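Local coordinates for protein beta-phenylalanine aminotransferase (Variovorax paradoxus, PDB 4AO9) that probably transfers the amino group of beta-phenylalanine to a keto acid, using pyridoxal-5'-phosphate as cofactor, at residues L285-A297 and M326-F339. Residues are numbered along the deposited sequence; the frame is centred on the assembly and turned at random.
Sequences LGKYIGGGMSFGA and MTMAAGYAGLTKLF. With PLP (pyridoxal-5'-phosphate), chain C.
Tyr288 stands with CG between its backbone N and carbonyl carbon (chi1 74°), and Phe339 with CG anti to its own N (chi1 -163°), which brings the two rings together as an offset edge-to-face pair, planes at 82°. The edge of Phe339 is turned to the face of Tyr288, with CD2 of Phe339 3.4 Å from CE2 of Tyr288. This is the large PLP-binding domain of a class-III aminotransferase: two antiparallel strands of its seven-stranded sheet are joined by a glycine-rich loop on which helix 325-337 packs. The loop follows directly on Lys287, whose NZ is covalently bonded to C4A of the cofactor. Beside the ring pair, Leu335 presses CD2 on CE2 of Tyr288 and CD1 on CG2 of Ile289 (3.9 Å), while the Tyr288 hydroxyl is hydrogen-bonded to Ser265. Replacing Tyr288 by an alanine removes ring and hydroxyl, and is likely to open a gap beside Phe339 and Leu335, set the Phe339 ring freer to turn and cost Ser265 this partner. Midway the backbones are in direct contact, with Gly290 CA 4.0 Å from Gly331 CA; a side chain on Gly331 would run into the carbonyl O of Ile289, and one on Gly291 into that of Ala330. The type I' turn Gly290–Met293 then sends Met293 CG against Ala330 CB (3.5 Å), at the subunit interface, where Met293 also packs on Met326 of the second subunit, and Met326 on its Met293. At the helix start Thr327 CG2 meets the edge of the Phe295 ring. Thr327 OG1 donates to Ser294 O (3.0 Å) in the carbonyl plane and accepts from a water 2.7 Å away that is also bonded to Ser294 OG.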
ATOM      1  N   LEU A 285       9.508   5.634  -6.702  1.00  7.23           N
ATOM      2  CA  LEU A 285      10.456   4.724  -6.071  1.00  7.08           C
ATOM      3  C   LEU A 285       9.705   3.701  -5.234  1.00  6.86           C
ATOM      4  O   LEU A 285       8.556   3.915  -4.848  1.00  6.97           O
ATOM      5  CB  LEU A 285      11.385   5.514  -5.144  1.00  7.61           C
ATOM      6  CG  LEU A 285      12.259   6.590  -5.770  1.00  7.08           C
ATOM      7  CD1 LEU A 285      12.920   7.398  -4.649  1.00  7.92           C
ATOM      8  CD2 LEU A 285      13.315   5.982  -6.683  1.00  8.38           C
ATOM      9  N   GLY A 286      10.370   2.585  -4.951  1.00  7.06           N
ATOM     10  CA  GLY A 286       9.775   1.553  -4.125  1.00  8.41           C
ATOM     11  C   GLY A 286      10.750   0.442  -3.844  1.00  8.99           C
ATOM     12  O   GLY A 286      11.976   0.633  -3.853  1.00  8.96           O
ATOM     13  N   LYS A 287      10.176  -0.729  -3.592  1.00  9.79           N
ATOM     14  CA  LYS A 287      10.930  -1.973  -3.317  1.00 11.17           C
ATOM     15  C   LYS A 287      12.041  -1.733  -2.245  1.00 12.02           C
ATOM     16  O   LYS A 287      11.716  -1.448  -1.089  1.00 14.20           O
ATOM     17  CB  LYS A 287      11.327  -2.657  -4.638  1.00 11.66           C
ATOM     18  CG  LYS A 287      10.008  -3.251  -5.219  1.00 13.27           C
ATOM     19  CD  LYS A 287      10.268  -4.287  -6.300  1.00 14.89           C
ATOM     20  CE  LYS A 287       8.996  -4.896  -6.909  1.00 14.63           C
ATOM     21  NZ  LYS A 287       8.650  -4.201  -8.172  1.00 15.76           N
ATOM     22  N   TYR A 288      13.314  -1.815  -2.607  1.00 11.48           N
ATOM     23  CA  TYR A 288      14.389  -1.840  -1.598  1.00 11.84           C
ATOM     24  C   TYR A 288      14.593  -0.556  -0.786  1.00 12.07           C
ATOM     25  O   TYR A 288      15.268  -0.572   0.244  1.00 12.39           O
ATOM     26  CB  TYR A 288      15.721  -2.189  -2.274  1.00 11.40           C
ATOM     27  CG  TYR A 288      16.252  -1.012  -3.072  1.00 12.32           C
ATOM     28  CD1 TYR A 288      15.763  -0.741  -4.350  1.00 14.01           C
ATOM     29  CD2 TYR A 288      17.201  -0.137  -2.528  1.00 12.70           C
ATOM     30  CE1 TYR A 288      16.207   0.352  -5.067  1.00 13.84           C
ATOM     31  CE2 TYR A 288      17.664   0.964  -3.250  1.00 12.39           C
ATOM     32  CZ  TYR A 288      17.160   1.191  -4.522  1.00 13.12           C
ATOM     33  OH  TYR A 288      17.590   2.289  -5.220  1.00 12.94           O
ATOM     34  N   ILE A 289      14.056   0.564  -1.261  1.00 12.25           N
ATOM     35  CA  ILE A 289      14.296   1.844  -0.600  1.00 13.00           C
ATOM     36  C   ILE A 289      13.769   1.867   0.844  1.00 13.24           C
ATOM     37  O   ILE A 289      14.305   2.586   1.683  1.00 14.55           O
ATOM     38  CB  ILE A 289      13.772   3.038  -1.459  1.00 12.89           C
ATOM     39  CG1 ILE A 289      14.497   3.111  -2.815  1.00 15.36           C
ATOM     40  CG2 ILE A 289      13.915   4.356  -0.714  1.00 12.63           C
ATOM     41  CD1 ILE A 289      15.827   3.862  -2.799  1.00 18.90           C
ATOM     42  N   GLY A 290      12.748   1.053   1.142  1.00 12.57           N
ATOM     43  CA  GLY A 290      12.234   0.928   2.501  1.00 12.57           C
ATOM     44  C   GLY A 290      12.937  -0.092   3.380  1.00 12.59           C
ATOM     45  O   GLY A 290      12.391  -0.500   4.399  1.00 11.84           O
ATOM     46  N   GLY A 291      14.135  -0.507   2.981  1.00 12.97           N
ATOM     47  CA  GLY A 291      14.948  -1.427   3.783  1.00 13.60           C
ATOM     48  C   GLY A 291      14.408  -2.839   3.874  1.00 13.98           C
ATOM     49  O   GLY A 291      14.822  -3.613   4.745  1.00 14.78           O
ATOM     50  N   GLY A 292      13.491  -3.175   2.972  1.00 14.25           N
ATOM     51  CA  GLY A 292      12.803  -4.456   2.991  1.00 14.60           C
ATOM     52  C   GLY A 292      11.417  -4.388   3.604  1.00 14.57           C
ATOM     53  O   GLY A 292      10.682  -5.371   3.594  1.00 15.66           O
ATOM     54  N   MET A 293      11.047  -3.215   4.119  1.00 13.53           N
ATOM     55  CA  MET A 293       9.725  -2.988   4.683  1.00 12.84           C
ATOM     56  C   MET A 293       8.795  -2.389   3.621  1.00 12.54           C
ATOM     57  O   MET A 293       9.271  -1.825   2.641  1.00 12.24           O
ATOM     58  CB  MET A 293       9.821  -2.019   5.878  1.00 13.19           C
ATOM     59  CG  MET A 293      10.856  -2.399   6.941  1.00 14.61           C
ATOM     60  SD  MET A 293      10.451  -3.933   7.790  1.00 16.64           S
ATOM     61  CE  MET A 293       8.869  -3.524   8.524  1.00 19.17           C
ATOM     62  N   SER A 294       7.485  -2.495   3.830  1.00 12.35           N
ATOM     63  CA  SER A 294       6.485  -1.893   2.933  1.00 12.24           C
ATOM     64  C   SER A 294       6.863  -0.451   2.644  1.00 11.40           C
ATOM     65  O   SER A 294       7.170   0.316   3.564  1.00 11.78           O
ATOM     66  CB  SER A 294       5.108  -1.909   3.591  1.00 12.67           C
ATOM     67  OG  SER A 294       5.106  -1.106   4.764  1.00 16.13           O
ATOM     68  N   PHE A 295       6.875  -0.079   1.370  1.00 10.15           N
ATOM     69  CA  PHE A 295       7.380   1.243   1.007  1.00  9.04           C
ATOM     70  C   PHE A 295       7.057   1.633  -0.420  1.00  8.22           C
ATOM     71  O   PHE A 295       7.058   0.777  -1.315  1.00  8.85           O
ATOM     72  CB  PHE A 295       8.913   1.264   1.155  1.00  9.49           C
ATOM     73  CG  PHE A 295       9.541   2.543   0.695  1.00 10.24           C
ATOM     74  CD1 PHE A 295       9.672   3.606   1.578  1.00 10.97           C
ATOM     75  CD2 PHE A 295       9.987   2.692  -0.620  1.00 11.12           C
ATOM     76  CE1 PHE A 295      10.226   4.807   1.162  1.00 12.93           C
ATOM     77  CE2 PHE A 295      10.520   3.909  -1.053  1.00 13.28           C
ATOM     78  CZ  PHE A 295      10.646   4.954  -0.153  1.00 13.17           C
ATOM     79  N   GLY A 296       6.801   2.927  -0.619  1.00  7.14           N
ATOM     80  CA  GLY A 296       6.901   3.565  -1.933  1.00  6.42           C
ATOM     81  C   GLY A 296       7.138   5.051  -1.713  1.00  6.42           C
ATOM     82  O   GLY A 296       7.020   5.555  -0.585  1.00  6.96           O
ATOM     83  N   ALA A 297       7.501   5.761  -2.776  1.00  6.51           N
ATOM     84  CA  ALA A 297       7.584   7.233  -2.708  1.00  6.36           C
ATOM     85  C   ALA A 297       7.363   7.811  -4.084  1.00  6.90           C
ATOM     86  O   ALA A 297       7.667   7.184  -5.090  1.00  6.81           O
ATOM     87  CB  ALA A 297       8.941   7.714  -2.138  1.00  7.49           C
ATOM     88  N   MET A 326       8.969   2.136  11.485  1.00 10.68           N
ATOM     89  CA  MET A 326       9.765   0.954  11.154  1.00 11.18           C
ATOM     90  C   MET A 326      10.324   1.030   9.735  1.00 10.80           C
ATOM     91  O   MET A 326      11.511   0.793   9.523  1.00 11.47           O
ATOM     92  CB  MET A 326       8.938  -0.308  11.379  1.00 11.68           C
ATOM     93  CG  MET A 326       8.656  -0.531  12.867  1.00 13.05           C
ATOM     94  SD  MET A 326       7.349  -1.722  13.149  1.00 13.42           S
ATOM     95  CE  MET A 326       8.182  -3.230  12.647  1.00 17.33           C
ATOM     96  N   THR A 327       9.472   1.375   8.777  1.00 10.00           N
ATOM     97  CA  THR A 327       9.920   1.621   7.402  1.00  9.83           C
ATOM     98  C   THR A 327      10.943   2.754   7.332  1.00  9.37           C
ATOM     99  O   THR A 327      11.967   2.624   6.665  1.00  9.23           O
ATOM    100  CB  THR A 327       8.732   1.934   6.464  1.00 10.06           C
ATOM    101  OG1 THR A 327       7.857   0.789   6.426  1.00 12.19           O
ATOM    102  CG2 THR A 327       9.206   2.276   5.037  1.00 11.11           C
ATOM    103  N   MET A 328      10.674   3.857   8.018  1.00  9.10           N
ATOM    104  CA  MET A 328      11.583   5.008   7.976  1.00  9.47           C
ATOM    105  C   MET A 328      12.959   4.625   8.527  1.00  9.10           C
ATOM    106  O   MET A 328      13.985   5.005   7.959  1.00 10.11           O
ATOM    107  CB  MET A 328      11.018   6.203   8.753  1.00  9.54           C
ATOM    108  CG  MET A 328       9.650   6.720   8.269  1.00 10.42           C
ATOM    109  SD  MET A 328       9.557   7.396   6.598  1.00 11.04           S
ATOM    110  CE  MET A 328       8.960   5.993   5.651  1.00 10.43           C
ATOM    111  N   ALA A 329      12.975   3.866   9.621  1.00  9.43           N
ATOM    112  CA  ALA A 329      14.231   3.419  10.223  1.00  9.79           C
ATOM    113  C   ALA A 329      14.956   2.421   9.320  1.00  9.74           C
ATOM    114  O   ALA A 329      16.167   2.543   9.090  1.00 10.28           O
ATOM    115  CB  ALA A 329      13.964   2.811  11.596  1.00 10.09           C
ATOM    116  N   ALA A 330      14.225   1.440   8.798  1.00  9.56           N
ATOM    117  CA  ALA A 330      14.849   0.388   7.993  1.00  9.85           C
ATOM    118  C   ALA A 330      15.406   0.953   6.696  1.00  9.93           C
ATOM    119  O   ALA A 330      16.518   0.607   6.279  1.00 10.03           O
ATOM    120  CB  ALA A 330      13.851  -0.724   7.687  1.00  9.68           C
ATOM    121  N   GLY A 331      14.641   1.832   6.058  1.00  9.09           N
ATOM    122  CA  GLY A 331      15.083   2.443   4.813  1.00  9.62           C
ATOM    123  C   GLY A 331      16.370   3.223   4.998  1.00  9.94           C
ATOM    124  O   GLY A 331      17.313   3.076   4.215  1.00 10.13           O
ATOM    125  N   TYR A 332      16.413   4.059   6.034  1.00 10.00           N
ATOM    126  CA  TYR A 332      17.593   4.876   6.271  1.00 10.42           C
ATOM    127  C   TYR A 332      18.816   4.017   6.598  1.00 10.67           C
ATOM    128  O   TYR A 332      19.903   4.261   6.061  1.00 11.07           O
ATOM    129  CB  TYR A 332      17.321   5.892   7.381  1.00 10.49           C
ATOM    130  CG  TYR A 332      18.449   6.866   7.593  1.00 11.89           C
ATOM    131  CD1 TYR A 332      18.511   8.046   6.862  1.00 14.23           C
ATOM    132  CD2 TYR A 332      19.448   6.605   8.530  1.00 14.39           C
ATOM    133  CE1 TYR A 332      19.543   8.947   7.043  1.00 16.31           C
ATOM    134  CE2 TYR A 332      20.495   7.499   8.717  1.00 15.62           C
ATOM    135  CZ  TYR A 332      20.528   8.666   7.971  1.00 17.20           C
ATOM    136  OH  TYR A 332      21.560   9.561   8.160  1.00 19.16           O
ATOM    137  N   ALA A 333      18.636   3.014   7.456  1.00 10.93           N
ATOM    138  CA  ALA A 333      19.727   2.110   7.799  1.00 11.12           C
ATOM    139  C   ALA A 333      20.257   1.380   6.567  1.00 11.39           C
ATOM    140  O   ALA A 333      21.466   1.288   6.360  1.00 11.58           O
ATOM    141  CB  ALA A 333      19.280   1.126   8.851  1.00 11.43           C
ATOM    142  N   GLY A 334      19.355   0.877   5.733  1.00 11.02           N
ATOM    143  CA  GLY A 334      19.758   0.122   4.553  1.00 11.03           C
ATOM    144  C   GLY A 334      20.554   0.957   3.570  1.00 11.30           C
ATOM    145  O   GLY A 334      21.613   0.532   3.087  1.00 11.91           O
ATOM    146  N   LEU A 335      20.060   2.153   3.282  1.00 11.45           N
ATOM    147  CA  LEU A 335      20.698   3.001   2.284  1.00 11.90           C
ATOM    148  C   LEU A 335      22.027   3.594   2.743  1.00 11.99           C
ATOM    149  O   LEU A 335      22.922   3.816   1.915  1.00 12.99           O
ATOM    150  CB  LEU A 335      19.745   4.101   1.813  1.00 11.92           C
ATOM    151  CG  LEU A 335      18.487   3.592   1.094  1.00 12.44           C
ATOM    152  CD1 LEU A 335      17.525   4.740   0.841  1.00 15.69           C
ATOM    153  CD2 LEU A 335      18.820   2.868  -0.201  1.00 13.71           C
ATOM    154  N   THR A 336      22.154   3.847   4.044  1.00 11.85           N
ATOM    155  CA  THR A 336      23.393   4.446   4.572  1.00 12.60           C
ATOM    156  C   THR A 336      24.460   3.416   4.927  1.00 12.87           C
ATOM    157  O   THR A 336      25.656   3.701   4.778  1.00 13.95           O
ATOM    158  CB  THR A 336      23.164   5.330   5.816  1.00 12.69           C
ATOM    159  OG1 THR A 336      22.529   4.570   6.845  1.00 13.06           O
ATOM    160  CG2 THR A 336      22.320   6.546   5.497  1.00 13.65           C
ATOM    161  N   LYS A 337      24.041   2.239   5.389  1.00 13.34           N
ATOM    162  CA  LYS A 337      24.991   1.237   5.898  1.00 13.69           C
ATOM    163  C   LYS A 337      25.319   0.126   4.910  1.00 13.40           C
ATOM    164  O   LYS A 337      26.403  -0.474   4.991  1.00 14.50           O
ATOM    165  CB  LYS A 337      24.504   0.629   7.220  1.00 13.36           C
ATOM    166  CG  LYS A 337      24.359   1.636   8.351  1.00 15.49           C
ATOM    167  CD  LYS A 337      23.859   0.979   9.628  1.00 19.32           C
ATOM    168  CE  LYS A 337      23.684   2.000  10.749  1.00 21.48           C
ATOM    169  NZ  LYS A 337      23.356   1.333  12.044  1.00 26.58           N
ATOM    170  N   LEU A 338      24.401  -0.157   3.987  1.00 12.99           N
ATOM    171  CA  LEU A 338      24.540  -1.324   3.125  1.00 12.77           C
ATOM    172  C   LEU A 338      24.463  -1.005   1.643  1.00 12.67           C
ATOM    173  O   LEU A 338      25.445  -1.158   0.926  1.00 13.09           O
ATOM    174  CB  LEU A 338      23.499  -2.390   3.492  1.00 12.47           C
ATOM    175  CG  LEU A 338      23.629  -2.998   4.888  1.00 12.62           C
ATOM    176  CD1 LEU A 338      22.448  -3.889   5.197  1.00 12.97           C
ATOM    177  CD2 LEU A 338      24.947  -3.770   4.987  1.00 14.71           C
ATOM    178  N   PHE A 339      23.299  -0.564   1.177  1.00 12.81           N
ATOM    179  CA  PHE A 339      23.137  -0.299  -0.245  1.00 13.23           C
ATOM    180  C   PHE A 339      23.342   1.170  -0.546  1.00 14.10           C
ATOM    181  O   PHE A 339      22.413   1.894  -0.929  1.00 14.38           O
ATOM    182  CB  PHE A 339      21.779  -0.787  -0.751  1.00 12.63           C
ATOM    183  CG  PHE A 339      21.707  -0.922  -2.255  1.00 13.01           C
ATOM    184  CD1 PHE A 339      22.537  -1.817  -2.926  1.00 12.97           C
ATOM    185  CD2 PHE A 339      20.816  -0.153  -2.997  1.00 13.91           C
ATOM    186  CE1 PHE A 339      22.474  -1.953  -4.311  1.00 13.38           C
ATOM    187  CE2 PHE A 339      20.747  -0.280  -4.384  1.00 15.37           C
ATOM    188  CZ  PHE A 339      21.578  -1.187  -5.042  1.00 14.36           C
TER
HETATM  189  N1  PLP C1267       6.643  -0.351 -10.809  1.00  8.34           N
HETATM  190  C2  PLP C1267       7.669  -1.168 -11.043  1.00  8.62           C
HETATM  191  C2A PLP C1267       8.584  -0.822 -12.220  1.00 10.22           C
HETATM  192  C3  PLP C1267       7.889  -2.279 -10.223  1.00 10.24           C
HETATM  193  O3  PLP C1267       8.864  -3.015 -10.466  1.00 13.15           O
HETATM  194  C4  PLP C1267       7.041  -2.572  -9.142  1.00 10.83           C
HETATM  195  C4A PLP C1267       7.251  -3.770  -8.195  1.00 14.84           C
HETATM  196  C5  PLP C1267       5.951  -1.691  -8.964  1.00  8.01           C
HETATM  197  C6  PLP C1267       5.786  -0.597  -9.814  1.00  8.33           C
HETATM  198  C5A PLP C1267       4.927  -1.905  -7.834  1.00  9.58           C
HETATM  199  O4P PLP C1267       5.389  -1.794  -6.553  1.00  8.23           O
HETATM  200  P   PLP C1267       4.541  -2.527  -5.397  1.00  9.08           P
HETATM  201  O1P PLP C1267       4.613  -4.076  -5.680  1.00  9.42           O
HETATM  202  O2P PLP C1267       3.050  -2.043  -5.472  1.00  9.24           O
HETATM  203  O3P PLP C1267       5.166  -2.097  -4.113  1.00  9.12           O
HETATM  204  O   HOH W   1       6.476  -1.322   7.380  1.00 21.36           O